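PDB 5V4T: hypothetic aldehyde deformylating oxygenase from Sulfolobus tokodaii, which binds iron and probably acts as a ferritin-like oxidoreductase with aldehyde-deformylating oxygenase activity. Local coordinates for residues Asp30-Lys33 with Ile34-Lys37; Val76-Pro79 with Pro80-Lys84; Lys84-Asp87 with Gly88-Glu91; Ala173-Ile176 with Val177-Gly180; Glu199-Lys202 with Lys203-Asn207. All coordinates share one frame; numbering follows the deposited sequence.

Contact 1 (Asp30-Lys33 with Ile34-Lys37); sequences DRWK and ILKK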
loop_
_atom_site.group_PDB
_atom_site.type_symbol
_atom_site.label_atom_id
_atom_site.label_comp_id
_atom_site.label_asym_id
_atom_site.label_seq_id
_atom_site.Cartn_x
_atom_site.Cartn_y
_atom_site.Cartn_z
ATOM N N ASP A 30 -16.193 -1.006 1.200
ATOM C CA ASP A 30 -17.251 -1.823 1.890
ATOM C C ASP A 30 -17.091 -3.338 1.719
ATOM O O ASP A 30 -17.514 -4.119 2.583
ATOM C CB ASP A 30 -18.636 -1.436 1.395
ATOM C CG ASP A 30 -19.113 -0.109 1.968
ATOM O OD1 ASP A 30 -18.300 0.642 2.571
ATOM O OD2 ASP A 30 -20.315 0.185 1.818
ATOM N N ARG A 31 -16.510 -3.760 0.593
ATOM C CA ARG A 31 -16.186 -5.191 0.372
ATOM C C ARG A 31 -15.405 -5.816 1.531
ATOM O O ARG A 31 -15.588 -6.993 1.883
ATOM C CB ARG A 31 -15.392 -5.377 -0.936
ATOM C CG ARG A 31 -15.138 -6.821 -1.322
ATOM C CD ARG A 31 -14.354 -6.862 -2.638
ATOM N NE ARG A 31 -14.087 -8.206 -3.088
ATOM C CZ ARG A 31 -14.813 -8.892 -3.967
ATOM N NH1 ARG A 31 -15.907 -8.397 -4.511
ATOM N NH2 ARG A 31 -14.441 -10.104 -4.303
ATOM N N TRP A 32 -14.536 -5.008 2.126
ATOM C CA TRP A 32 -13.620 -5.478 3.136
ATOM C C TRP A 32 -13.887 -4.808 4.490
ATOM O O TRP A 32 -12.994 -4.652 5.330
ATOM C CB TRP A 32 -12.170 -5.191 2.663
ATOM C CG TRP A 32 -11.825 -5.837 1.354
ATOM C CD1 TRP A 32 -11.806 -7.183 1.060
ATOM C CD2 TRP A 32 -11.366 -5.163 0.184
ATOM N NE1 TRP A 32 -11.429 -7.365 -0.256
ATOM C CE2 TRP A 32 -11.168 -6.139 -0.815
ATOM C CE3 TRP A 32 -11.198 -3.830 -0.151
ATOM C CZ2 TRP A 32 -10.734 -5.821 -2.087
ATOM C CZ3 TRP A 32 -10.764 -3.508 -1.418
ATOM C CH2 TRP A 32 -10.554 -4.505 -2.385
ATOM N N LYS A 33 -15.135 -4.480 4.733
ATOM C CA LYS A 33 -15.547 -3.924 6.030
ATOM C C LYS A 33 -15.036 -4.753 7.213
ATOM O O LYS A 33 -14.665 -4.208 8.276
ATOM C CB LYS A 33 -17.073 -3.903 6.044
ATOM C CG LYS A 33 -17.689 -3.329 7.304
ATOM C CD LYS A 33 -19.208 -3.385 7.183
ATOM C CE LYS A 33 -19.819 -3.431 8.579
ATOM N NZ LYS A 33 -21.287 -3.274 8.462
ATOM N N ILE A 34 -15.041 -6.075 7.030
ATOM C CA ILE A 34 -14.655 -7.019 8.060
ATOM C C ILE A 34 -13.209 -6.824 8.543
ATOM O O ILE A 34 -12.867 -7.233 9.664
ATOM C CB ILE A 34 -14.857 -8.495 7.596
ATOM C CG1 ILE A 34 -14.877 -9.467 8.751
ATOM C CG2 ILE A 34 -13.810 -8.916 6.574
ATOM C CD1 ILE A 34 -15.550 -10.774 8.404
ATOM N N LEU A 35 -12.356 -6.224 7.696
ATOM C CA LEU A 35 -10.962 -6.025 8.088
ATOM C C LEU A 35 -10.806 -5.105 9.240
ATOM O O LEU A 35 -9.831 -5.207 9.966
ATOM C CB LEU A 35 -10.117 -5.454 6.909
ATOM C CG LEU A 35 -9.707 -6.451 5.822
ATOM C CD1 LEU A 35 -9.027 -5.681 4.693
ATOM C CD2 LEU A 35 -8.720 -7.468 6.381
ATOM N N LYS A 36 -11.750 -4.187 9.434
ATOM C CA LYS A 36 -11.636 -3.273 10.601
ATOM C C LYS A 36 -11.694 -4.087 11.907
ATOM O O LYS A 36 -10.773 -4.009 12.751
ATOM C CB LYS A 36 -12.755 -2.225 10.553
ATOM C CG LYS A 36 -12.666 -1.155 11.632
ATOM C CD LYS A 36 -13.845 -0.192 11.512
ATOM C CE LYS A 36 -13.646 0.988 12.427
ATOM N NZ LYS A 36 -14.724 2.002 12.420
ATOM N N LYS A 37 -12.729 -4.913 12.039
ATOM C CA LYS A 37 -12.893 -5.761 13.223
ATOM C C LYS A 37 -11.721 -6.708 13.402
ATOM O O LYS A 37 -11.194 -6.864 14.495
ATOM C CB LYS A 37 -14.157 -6.624 13.138
ATOM C CG LYS A 37 -15.248 -6.007 13.934
ATOM C CD LYS A 37 -16.625 -6.587 13.622
ATOM C CE LYS A 37 -17.693 -5.599 14.103
ATOM N NZ LYS A 37 -19.054 -6.164 13.960
HETATM O O HOH W 1 -16.380 -7.467 4.605
HETATM O O HOH W 2 -15.623 -4.798 10.721
#

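Contact 2 (Val76-Pro79 with Pro80-Lys84); sequences VRLP and PSYIK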
loop_
_atom_site.group_PDB
_atom_site.type_symbol
_atom_site.label_atom_id
_atom_site.label_comp_id
_atom_site.label_asym_id
_atom_site.label_seq_id
_atom_site.Cartn_x
_atom_site.Cartn_y
_atom_site.Cartn_z
ATOM N N VAL A 76 -12.835 5.840 -9.077
ATOM C CA VAL A 76 -11.731 5.033 -9.511
ATOM C C VAL A 76 -11.996 3.569 -9.330
ATOM O O VAL A 76 -12.156 3.138 -8.195
ATOM C CB VAL A 76 -10.423 5.349 -8.699
ATOM C CG1 VAL A 76 -9.256 4.547 -9.223
ATOM C CG2 VAL A 76 -10.093 6.835 -8.765
ATOM N N ARG A 77 -11.860 2.824 -10.423
ATOM C CA ARG A 77 -11.972 1.360 -10.403
ATOM C C ARG A 77 -10.595 0.755 -10.084
ATOM O O ARG A 77 -9.626 1.029 -10.780
ATOM C CB ARG A 77 -12.484 0.824 -11.748
ATOM C CG ARG A 77 -12.557 -0.692 -11.876
ATOM C CD ARG A 77 -13.313 -1.104 -13.147
ATOM N NE ARG A 77 -14.673 -0.538 -13.161
ATOM C CZ ARG A 77 -15.773 -1.126 -12.678
ATOM N NH1 ARG A 77 -15.730 -2.342 -12.144
ATOM N NH2 ARG A 77 -16.941 -0.487 -12.746
ATOM N N LEU A 78 -10.551 -0.081 -9.056
ATOM C CA LEU A 78 -9.335 -0.838 -8.707
ATOM C C LEU A 78 -9.161 -2.031 -9.602
ATOM O O LEU A 78 -10.148 -2.689 -9.969
ATOM C CB LEU A 78 -9.374 -1.283 -7.256
ATOM C CG LEU A 78 -9.090 -0.253 -6.137
ATOM C CD1 LEU A 78 -7.703 0.377 -6.317
ATOM C CD2 LEU A 78 -10.149 0.829 -6.020
ATOM N N PRO A 79 -7.904 -2.373 -9.929
ATOM C CA PRO A 79 -7.721 -3.523 -10.788
ATOM C C PRO A 79 -8.026 -4.898 -10.144
ATOM O O PRO A 79 -8.010 -5.065 -8.904
ATOM C CB PRO A 79 -6.278 -3.388 -11.210
ATOM C CG PRO A 79 -5.610 -2.743 -10.047
ATOM C CD PRO A 79 -6.620 -1.755 -9.570
ATOM N N PRO A 80 -8.283 -5.921 -10.975
ATOM C CA PRO A 80 -8.710 -7.199 -10.442
ATOM C C PRO A 80 -7.705 -7.847 -9.478
ATOM O O PRO A 80 -8.095 -8.483 -8.506
ATOM C CB PRO A 80 -8.832 -8.069 -11.700
ATOM C CG PRO A 80 -8.979 -7.125 -12.806
ATOM C CD PRO A 80 -8.188 -5.930 -12.455
ATOM N N SER A 81 -6.423 -7.705 -9.780
ATOM C CA SER A 81 -5.373 -8.276 -8.926
ATOM C C SER A 81 -5.318 -7.581 -7.558
ATOM O O SER A 81 -4.916 -8.206 -6.546
ATOM C CB SER A 81 -4.005 -8.226 -9.622
ATOM O OG SER A 81 -3.928 -9.208 -10.697
ATOM N N TYR A 82 -5.689 -6.310 -7.506
ATOM C CA TYR A 82 -5.759 -5.603 -6.206
ATOM C C TYR A 82 -6.896 -6.163 -5.380
ATOM O O TYR A 82 -6.810 -6.380 -4.162
ATOM C CB TYR A 82 -5.965 -4.109 -6.474
ATOM C CG TYR A 82 -6.157 -3.270 -5.253
ATOM C CD1 TYR A 82 -7.380 -3.176 -4.614
ATOM C CD2 TYR A 82 -5.075 -2.562 -4.716
ATOM C CE1 TYR A 82 -7.527 -2.384 -3.503
ATOM C CE2 TYR A 82 -5.229 -1.775 -3.590
ATOM C CZ TYR A 82 -6.419 -1.694 -2.996
ATOM O OH TYR A 82 -6.541 -0.888 -1.892
ATOM N N ILE A 83 -8.029 -6.389 -6.049
ATOM C CA ILE A 83 -9.158 -6.989 -5.348
ATOM C C ILE A 83 -8.812 -8.383 -4.766
ATOM O O ILE A 83 -9.142 -8.692 -3.615
ATOM C CB ILE A 83 -10.411 -6.998 -6.293
ATOM C CG1 ILE A 83 -10.839 -5.576 -6.591
ATOM C CG2 ILE A 83 -11.520 -7.785 -5.663
ATOM C CD1 ILE A 83 -11.750 -5.403 -7.785
ATOM N N LYS A 84 -8.085 -9.197 -5.539
ATOM C CA LYS A 84 -7.592 -10.490 -5.083
ATOM C C LYS A 84 -6.652 -10.358 -3.879
ATOM O O LYS A 84 -6.684 -11.143 -2.944
ATOM C CB LYS A 84 -6.889 -11.177 -6.228
ATOM C CG LYS A 84 -6.546 -12.606 -5.921
ATOM C CD LYS A 84 -6.226 -13.365 -7.191
ATOM C CE LYS A 84 -6.243 -14.847 -6.851
ATOM N NZ LYS A 84 -5.509 -15.616 -7.877
#

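Contact 3 (Lys84-Asp87 with Gly88-Glu91); sequences KLFD and GLVE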
loop_
_atom_site.group_PDB
_atom_site.type_symbol
_atom_site.label_atom_id
_atom_site.label_comp_id
_atom_site.label_asym_id
_atom_site.label_seq_id
_atom_site.Cartn_x
_atom_site.Cartn_y
_atom_site.Cartn_z
ATOM N N LYS A 84 -8.085 -9.197 -5.539
ATOM C CA LYS A 84 -7.592 -10.490 -5.083
ATOM C C LYS A 84 -6.652 -10.358 -3.879
ATOM O O LYS A 84 -6.684 -11.143 -2.944
ATOM C CB LYS A 84 -6.889 -11.177 -6.228
ATOM C CG LYS A 84 -6.546 -12.606 -5.921
ATOM C CD LYS A 84 -6.226 -13.365 -7.191
ATOM C CE LYS A 84 -6.243 -14.847 -6.851
ATOM N NZ LYS A 84 -5.509 -15.616 -7.877
ATOM N N LEU A 85 -5.774 -9.358 -3.911
ATOM C CA LEU A 85 -4.845 -9.205 -2.825
ATOM C C LEU A 85 -5.558 -9.025 -1.527
ATOM O O LEU A 85 -5.251 -9.665 -0.546
ATOM C CB LEU A 85 -3.882 -8.009 -3.116
ATOM C CG LEU A 85 -2.885 -7.661 -2.001
ATOM C CD1 LEU A 85 -1.848 -8.711 -1.872
ATOM C CD2 LEU A 85 -2.218 -6.335 -2.353
ATOM N N PHE A 86 -6.540 -8.144 -1.498
ATOM C CA PHE A 86 -7.232 -7.838 -0.277
ATOM C C PHE A 86 -8.245 -8.909 0.103
ATOM O O PHE A 86 -8.410 -9.119 1.288
ATOM C CB PHE A 86 -7.744 -6.415 -0.261
ATOM C CG PHE A 86 -6.642 -5.414 0.041
ATOM C CD1 PHE A 86 -6.211 -5.246 1.316
ATOM C CD2 PHE A 86 -6.002 -4.750 -0.962
ATOM C CE1 PHE A 86 -5.191 -4.370 1.633
ATOM C CE2 PHE A 86 -4.948 -3.878 -0.669
ATOM C CZ PHE A 86 -4.534 -3.725 0.632
ATOM N N ASP A 87 -8.842 -9.596 -0.871
ATOM C CA ASP A 87 -9.697 -10.775 -0.521
ATOM C C ASP A 87 -8.842 -11.798 0.239
ATOM O O ASP A 87 -9.245 -12.372 1.246
ATOM C CB ASP A 87 -10.280 -11.425 -1.774
ATOM C CG ASP A 87 -11.432 -10.612 -2.394
ATOM O OD1 ASP A 87 -11.914 -9.577 -1.830
ATOM O OD2 ASP A 87 -11.876 -11.046 -3.499
ATOM N N GLY A 88 -7.632 -12.002 -0.257
ATOM C CA GLY A 88 -6.694 -12.833 0.387
ATOM C C GLY A 88 -6.334 -12.405 1.801
ATOM O O GLY A 88 -6.053 -13.249 2.672
ATOM N N LEU A 89 -6.203 -11.102 2.046
ATOM C CA LEU A 89 -5.864 -10.655 3.381
ATOM C C LEU A 89 -6.972 -10.984 4.374
ATOM O O LEU A 89 -6.688 -11.327 5.502
ATOM C CB LEU A 89 -5.555 -9.182 3.398
ATOM C CG LEU A 89 -5.100 -8.514 4.672
ATOM C CD1 LEU A 89 -3.758 -9.067 5.041
ATOM C CD2 LEU A 89 -5.086 -6.992 4.468
ATOM N N VAL A 90 -8.217 -10.850 3.972
ATOM C CA VAL A 90 -9.312 -11.251 4.854
ATOM C C VAL A 90 -9.141 -12.739 5.253
ATOM O O VAL A 90 -9.234 -13.112 6.456
ATOM C CB VAL A 90 -10.669 -10.993 4.183
ATOM C CG1 VAL A 90 -11.795 -11.688 4.957
ATOM C CG2 VAL A 90 -10.929 -9.507 4.062
ATOM N N GLU A 91 -8.896 -13.594 4.276
ATOM C CA GLU A 91 -8.616 -15.035 4.553
ATOM C C GLU A 91 -7.447 -15.233 5.516
ATOM O O GLU A 91 -7.500 -16.016 6.482
ATOM C CB GLU A 91 -8.383 -15.753 3.215
ATOM C CG GLU A 91 -9.594 -15.743 2.297
ATOM C CD GLU A 91 -9.383 -16.502 0.997
ATOM O OE1 GLU A 91 -8.242 -16.928 0.703
ATOM O OE2 GLU A 91 -10.368 -16.620 0.247
#

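Contact 4 (Ala173-Ile176 with Val177-Gly180); sequences AVQI and VKEG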
loop_
_atom_site.group_PDB
_atom_site.type_symbol
_atom_site.label_atom_id
_atom_site.label_comp_id
_atom_site.label_asym_id
_atom_site.label_seq_id
_atom_site.Cartn_x
_atom_site.Cartn_y
_atom_site.Cartn_z
ATOM N N ALA A 173 1.501 -8.929 -6.837
ATOM C CA ALA A 173 1.939 -7.552 -6.742
ATOM C C ALA A 173 2.347 -6.975 -8.082
ATOM O O ALA A 173 1.949 -5.855 -8.432
ATOM C CB ALA A 173 3.079 -7.398 -5.731
ATOM N N VAL A 174 3.130 -7.739 -8.836
ATOM C CA VAL A 174 3.575 -7.278 -10.122
ATOM C C VAL A 174 2.352 -7.022 -11.033
ATOM O O VAL A 174 2.331 -6.051 -11.750
ATOM C CB VAL A 174 4.605 -8.242 -10.760
ATOM C CG1 VAL A 174 4.785 -7.928 -12.237
ATOM C CG2 VAL A 174 5.913 -8.166 -10.015
ATOM N N GLN A 175 1.384 -7.913 -11.005
ATOM C CA GLN A 175 0.171 -7.773 -11.861
ATOM C C GLN A 175 -0.596 -6.540 -11.520
ATOM O O GLN A 175 -1.118 -5.868 -12.399
ATOM C CB GLN A 175 -0.712 -9.022 -11.819
ATOM C CG GLN A 175 -0.102 -10.175 -12.631
ATOM C CD GLN A 175 0.442 -9.766 -14.047
ATOM O OE1 GLN A 175 -0.270 -9.184 -14.900
ATOM N NE2 GLN A 175 1.731 -10.052 -14.282
ATOM N N ILE A 176 -0.654 -6.179 -10.224
ATOM C CA ILE A 176 -1.317 -4.919 -9.863
ATOM C C ILE A 176 -0.706 -3.712 -10.550
ATOM O O ILE A 176 -1.429 -2.853 -11.025
ATOM C CB ILE A 176 -1.321 -4.743 -8.332
ATOM C CG1 ILE A 176 -2.220 -5.756 -7.677
ATOM C CG2 ILE A 176 -1.770 -3.354 -7.933
ATOM C CD1 ILE A 176 -2.062 -5.898 -6.174
ATOM N N VAL A 177 0.620 -3.607 -10.565
ATOM C CA VAL A 177 1.293 -2.464 -11.180
ATOM C C VAL A 177 1.101 -2.538 -12.706
ATOM O O VAL A 177 0.775 -1.527 -13.318
ATOM C CB VAL A 177 2.748 -2.422 -10.801
ATOM C CG1 VAL A 177 3.503 -1.359 -11.586
ATOM C CG2 VAL A 177 2.847 -2.189 -9.281
ATOM N N LYS A 178 1.232 -3.723 -13.291
ATOM C CA LYS A 178 1.048 -3.812 -14.769
ATOM C C LYS A 178 -0.356 -3.467 -15.220
ATOM O O LYS A 178 -0.530 -2.836 -16.288
ATOM C CB LYS A 178 1.449 -5.210 -15.259
ATOM C CG LYS A 178 2.919 -5.457 -15.178
ATOM C CD LYS A 178 3.346 -6.808 -15.759
ATOM C CE LYS A 178 4.732 -6.641 -16.350
ATOM N NZ LYS A 178 5.380 -7.957 -16.681
ATOM N N GLU A 179 -1.354 -3.814 -14.396
ATOM C CA GLU A 179 -2.736 -3.472 -14.632
ATOM C C GLU A 179 -3.007 -1.971 -14.607
ATOM O O GLU A 179 -4.024 -1.501 -15.166
ATOM C CB GLU A 179 -3.666 -4.284 -13.686
ATOM C CG GLU A 179 -3.709 -5.791 -14.033
ATOM C CD GLU A 179 -4.325 -6.661 -12.938
ATOM O OE1 GLU A 179 -4.874 -6.095 -11.965
ATOM O OE2 GLU A 179 -4.222 -7.934 -13.026
ATOM N N GLY A 180 -2.117 -1.206 -13.975
ATOM C CA GLY A 180 -2.230 0.250 -13.902
ATOM C C GLY A 180 -1.485 0.984 -15.000
ATOM O O GLY A 180 -1.376 2.205 -14.990
#

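Contact 5 (Glu199-Lys202 with Lys203-Asn207); sequences EELK and KARIN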
loop_
_atom_site.group_PDB
_atom_site.type_symbol
_atom_site.label_atom_id
_atom_site.label_comp_id
_atom_site.label_asym_id
_atom_site.label_seq_id
_atom_site.Cartn_x
_atom_site.Cartn_y
_atom_site.Cartn_z
ATOM N N GLU A 199 11.384 -5.853 -8.007
ATOM C CA GLU A 199 12.234 -7.010 -7.810
ATOM C C GLU A 199 13.316 -6.745 -6.817
ATOM O O GLU A 199 13.663 -7.595 -6.040
ATOM C CB GLU A 199 12.823 -7.393 -9.171
ATOM C CG GLU A 199 11.781 -7.887 -10.127
ATOM C CD GLU A 199 11.511 -9.413 -9.981
ATOM O OE1 GLU A 199 12.028 -10.107 -9.049
ATOM O OE2 GLU A 199 10.841 -9.913 -10.894
ATOM N N GLU A 200 13.899 -5.536 -6.836
ATOM C CA GLU A 200 14.920 -5.189 -5.892
ATOM C C GLU A 200 14.363 -5.083 -4.463
ATOM O O GLU A 200 14.966 -5.477 -3.500
ATOM C CB GLU A 200 15.618 -3.928 -6.301
ATOM C CG GLU A 200 16.266 -4.096 -7.673
ATOM C CD GLU A 200 17.660 -4.780 -7.845
ATOM O OE1 GLU A 200 18.198 -5.638 -6.997
ATOM O OE2 GLU A 200 18.201 -4.386 -8.970
ATOM N N LEU A 201 13.173 -4.521 -4.339
ATOM C CA LEU A 201 12.496 -4.483 -3.031
ATOM C C LEU A 201 12.176 -5.865 -2.456
ATOM O O LEU A 201 12.342 -6.103 -1.284
ATOM C CB LEU A 201 11.242 -3.655 -3.144
ATOM C CG LEU A 201 11.426 -2.164 -3.433
ATOM C CD1 LEU A 201 10.124 -1.453 -3.802
ATOM C CD2 LEU A 201 12.049 -1.465 -2.246
ATOM N N LYS A 202 11.714 -6.744 -3.290
ATOM C CA LYS A 202 11.480 -8.145 -2.886
ATOM C C LYS A 202 12.758 -8.744 -2.335
ATOM O O LYS A 202 12.759 -9.338 -1.281
ATOM C CB LYS A 202 10.996 -8.945 -4.067
ATOM C CG LYS A 202 10.647 -10.421 -3.775
ATOM C CD LYS A 202 10.653 -11.218 -5.065
ATOM C CE LYS A 202 10.940 -12.658 -4.800
ATOM N NZ LYS A 202 11.071 -13.369 -6.103
ATOM N N LYS A 203 13.869 -8.615 -3.064
ATOM C CA LYS A 203 15.146 -9.113 -2.615
ATOM C C LYS A 203 15.578 -8.517 -1.297
ATOM O O LYS A 203 16.007 -9.205 -0.365
ATOM C CB LYS A 203 16.213 -8.859 -3.696
ATOM C CG LYS A 203 15.988 -9.785 -4.859
ATOM C CD LYS A 203 17.111 -9.698 -5.869
ATOM C CE LYS A 203 17.057 -10.886 -6.815
ATOM N NZ LYS A 203 18.219 -10.871 -7.770
ATOM N N ALA A 204 15.369 -7.217 -1.140
ATOM C CA ALA A 204 15.737 -6.526 0.110
ATOM C C ALA A 204 14.926 -7.042 1.298
ATOM O O ALA A 204 15.473 -7.248 2.355
ATOM C CB ALA A 204 15.462 -5.044 -0.073
ATOM N N ARG A 205 13.625 -7.241 1.115
ATOM C CA ARG A 205 12.779 -7.709 2.211
ATOM C C ARG A 205 13.149 -9.119 2.571
ATOM O O ARG A 205 13.270 -9.447 3.769
ATOM C CB ARG A 205 11.295 -7.619 1.933
ATOM C CG ARG A 205 10.803 -6.230 1.464
ATOM C CD ARG A 205 11.201 -5.052 2.378
ATOM N NE ARG A 205 10.677 -3.763 1.827
ATOM C CZ ARG A 205 10.951 -2.524 2.310
ATOM N NH1 ARG A 205 11.802 -2.385 3.320
ATOM N NH2 ARG A 205 10.401 -1.419 1.768
ATOM N N ILE A 206 13.368 -9.951 1.559
ATOM C CA ILE A 206 13.839 -11.318 1.822
ATOM C C ILE A 206 15.182 -11.352 2.521
ATOM O O ILE A 206 15.383 -12.126 3.461
ATOM C CB ILE A 206 13.854 -12.181 0.541
ATOM C CG1 ILE A 206 12.420 -12.410 0.080
ATOM C CG2 ILE A 206 14.644 -13.469 0.802
ATOM C CD1 ILE A 206 12.282 -13.012 -1.291
ATOM N N ASN A 207 16.128 -10.543 2.079
ATOM C CA ASN A 207 17.378 -10.453 2.774
ATOM C C ASN A 207 17.254 -10.084 4.261
ATOM O O ASN A 207 17.982 -10.621 5.119
ATOM C CB ASN A 207 18.264 -9.482 2.082
ATOM C CG ASN A 207 18.750 -9.995 0.731
ATOM O OD1 ASN A 207 18.635 -11.173 0.442
ATOM N ND2 ASN A 207 19.389 -9.128 -0.034
#

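Contact 1 (Asp30-Lys33 with Ile34-Lys37)
Leu35 and Trp32 meet through aliphatic carbon: CD1 of the leucine rests 3.8 Å from CB of the tryptophan, so that the branch touches the root of the indole and approaches its ring only obliquely. The same two residues are tied by their backbones, Leu35 N donating to Trp32 O at 2.9 Å with an N-H...O angle of 157°. One residue further on the step is repeated, Lys36 N donating to Lys33 O over 3.1 Å, while Lys36 CB brushes that oxygen.

Two waters finish the turn. One donates to Arg31 O and accepts from Ile34 N at 3.1 Å, joining the backbone on the two sides of the bend. The other donates to Lys33 O (2.7 Å) and accepts from Lys37 N, standing in for a direct bond between atoms that lie 4.3 Å apart.

The indole is positioned from further out. Arg31 lays its CD over one ring face, offset toward the rim, its chain extended as far as NE, with CG opposite the backbone N (chi1 -174°). Asp87 on helix 80-93 holds Trp32 NE1 by a hydrogen bond and Arg31 by a salt bridge, and Leu35 also packs on Val90 and Phe93 of that helix. Bonds that span three residues, with water supplying the next step, are characteristic of a chain winding into a helix, here helix 34-46 at the surface of the ferritin-like bundle.

Contact 2 (Val76-Pro79 with Pro80-Lys84)
Pro79 holds the N-cap position of helix 80-93, its carbonyl being the first acceptor of the helix, and Leu78 just before it folds back onto Tyr82 in the first turn; the contact is thus a helix start, at the end of the loop that follows helix 49-67. Pro79 O accepts from Ile83 N at 3.1 Å in a straight bond (N-H...O angle 163°), the donor lying nearly along the C=O axis. A second, weak bond comes to the same oxygen from Tyr82 N at 3.0 Å. Pro80, in the first helical position, has no N-H that would need an acceptor.

The apolar half of the contact is a CH-pi interaction. Leu78 CD1 stands over the centre of the Tyr82 ring, 3.9 Å from its centroid and only 8° off the ring normal, while Leu78 CG reaches the ring carbon CD1 of Tyr82 at 3.7 Å. The ring comes to lie beneath the leucine because Tyr82 CG is opposite its backbone N (chi1 176°), which turns it back toward the incoming loop. Pro79 CG packs against Tyr82 CB at 3.8 Å, and Ile83 CD1 approaches Leu78 O.

Replacing Tyr82 by an alanine would probably strip Leu78 of its aromatic face and leave His22 O without the hydroxyl that now bonds to it.

Beyond the turn, Tyr82 meets the rings of Phe86 and His22, Leu78 also leans on His22, and Pro79 touches Tyr18; the helix start is thereby set against helix 10-23, with Pro79 and Pro80 resting on helix 159-179.

Contact 3 (Lys84-Asp87 with Gly88-Glu91)
About two turns of alpha helix within helix 80-93 join Lys84-Asp87 to Gly88-Glu91 by four successive i to i+4 bonds. Gly88 N donates to Lys84 O at 3.0 Å, Leu89 N to Leu85 O at 3.1 Å, Val90 N to Phe86 O at 3.2 Å and Glu91 N to Asp87 O at 3.3 Å. The bond from Leu89 N to Leu85 O is the most bent, with an N-H...O angle of 139°, whereas that from Glu91 N to Asp87 O is nearly straight at 170° although longer.

One pair of side chains meets between the two segments. Phe86 and Leu89 lie side by side and point the same way, and CD2 of the leucine touches CD1 of the ring at 3.8 Å, obliquely to its plane. Leu89 CG is opposite its backbone N (chi1 -177°), an arrangement that runs the side chain alongside the ring. Elsewhere aliphatic carbon shields carbonyl oxygen: Glu91 CG lies 3.5 Å from Asp87 O, and Val90 CB is equally near to it.

Leu85 and Phe86 face helix 98-128 at Thr110, the phenylalanine side chain lying about 8 Å from that of the iron ligand Glu111. Leu89 and Val90 cover Leu35 of helix 34-46, while Lys84 and Leu85 pack on Leu172 of helix 159-179.

Contact 4 (Ala173-Ile176 with Val177-Gly180)
Gln175 O is gripped by Glu179 N at 2.9 Å, the shortest backbone bond between Ala173-Ile176 and Val177-Gly180. Beside it, Lys178 N donates to Val174 O at 3.0 Å, with an N-H...O angle of 167° and the donor in the carbonyl plane. The outer two bonds are weak: Val177 N reaches Ala173 O across 3.4 Å, and Gly180 N makes a bent bond to Ile176 O. Gly180 N also donates to Val177 O at 3.0 Å, so the last amide divides itself between two acceptors as helix 159-179 ends and Gly180 takes the N-cap position of the next helix.

Glu179 CG sits beside its backbone N (chi1 -69°), which folds the chain over Gln175 O, 3.1 Å from that CG, and lays OE2 near Gln175 CB. Both carboxylate oxygens are hydrogen-bonded beyond this turn, OE2 to the hydroxyl of Ser81 on helix 80-93. Gln175, bent at chi2 (-46°), draws NE2 across Lys178 CD at 3.9 Å; Val174 CG1 runs alongside the same methylene.

An alanine in place of Glu179 would probably leave Ser81 OG without its acceptor and uncover Gln175 O.

The carboxylate also touches Pro80, so it stands at the start of helix 80-93, where the helix dipole would tend to favour its negative charge. The chemistry implies a polar tie between helices: a carboxylate from the last turn of helix 159-179 bonds the Ser81 hydroxyl in the first turn of helix 80-93.

Contact 5 (Glu199-Lys202 with Lys203-Asn207)
Arg205 and Leu201 share the shortest of four backbone bonds that join Glu199-Lys202 to Lys203-Asn207: Arg205 N donates to Leu201 O at 2.9 Å. Ile206 N to Lys202 O (3.0 Å, with an N-H...O angle of 170°) and Ala204 N to Glu200 O (3.0 Å) are much alike, and Lys203 N to Glu199 O is slightly longer at 3.2 Å. Each carbonyl thus has an amide four residues on.

Aliphatic packing clothes these bonds. Lys202 and Ile206 run side by side and point the same way, the methylene CE of the lysine meeting CD1 of the isoleucine at 3.8 Å; the lysine is stretched out, its CG opposite the backbone N (chi1 -177°). Ile206 CG1 also covers Lys202 O. Arg205, bent at chi2 (-53°), presses CG to 3.2 Å from Leu201 O, and its chain then runs on past Leu201, NH2 ending 4.3 Å from Leu201 CD2.

The turn belongs to helix 191-211, the last helix of the chain, which lies against the ferritin-like bundle. Glu199 and Lys202 face Phe170 of helix 159-179, Ile206 faces Val163, and Leu201 rests on Thr116 and Val117 of helix 98-128.

Charge acts here mostly at a distance. Lys203 NZ lies 5.3 Å from Glu200 OE1, too far for a salt bridge but near enough for a probable mild attraction. The guanidinium of Arg205 finds its partner on helix 98-128 instead: NE donates to Gly112 O, in the residue after the iron ligand Glu111, and NH2 makes a weak bond to Thr116 OG1; the side chains of Arg205 and Glu111 are about 7 Å apart.

From the N terminus, contact 1 comes first, turning the loop after helix 10-23 into helix 34-46. Contact 2 then closes the loop after helix 49-67 and starts helix 80-93, and contact 3 continues along that helix, sharing Lys84 with contact 2. Contacts 4 and 5 follow in series, on helices 159-179 and 191-211; none nests in or crosses another. In space, helix 80-93 draws four of them together: contact 1 touches both contact 2, where Trp32 meets Ile83, and contact 3, while contact 4 reaches contact 2 and, through Ile176, contact 3. Contact 5 touches none and lies across the chain's centre from contact 1.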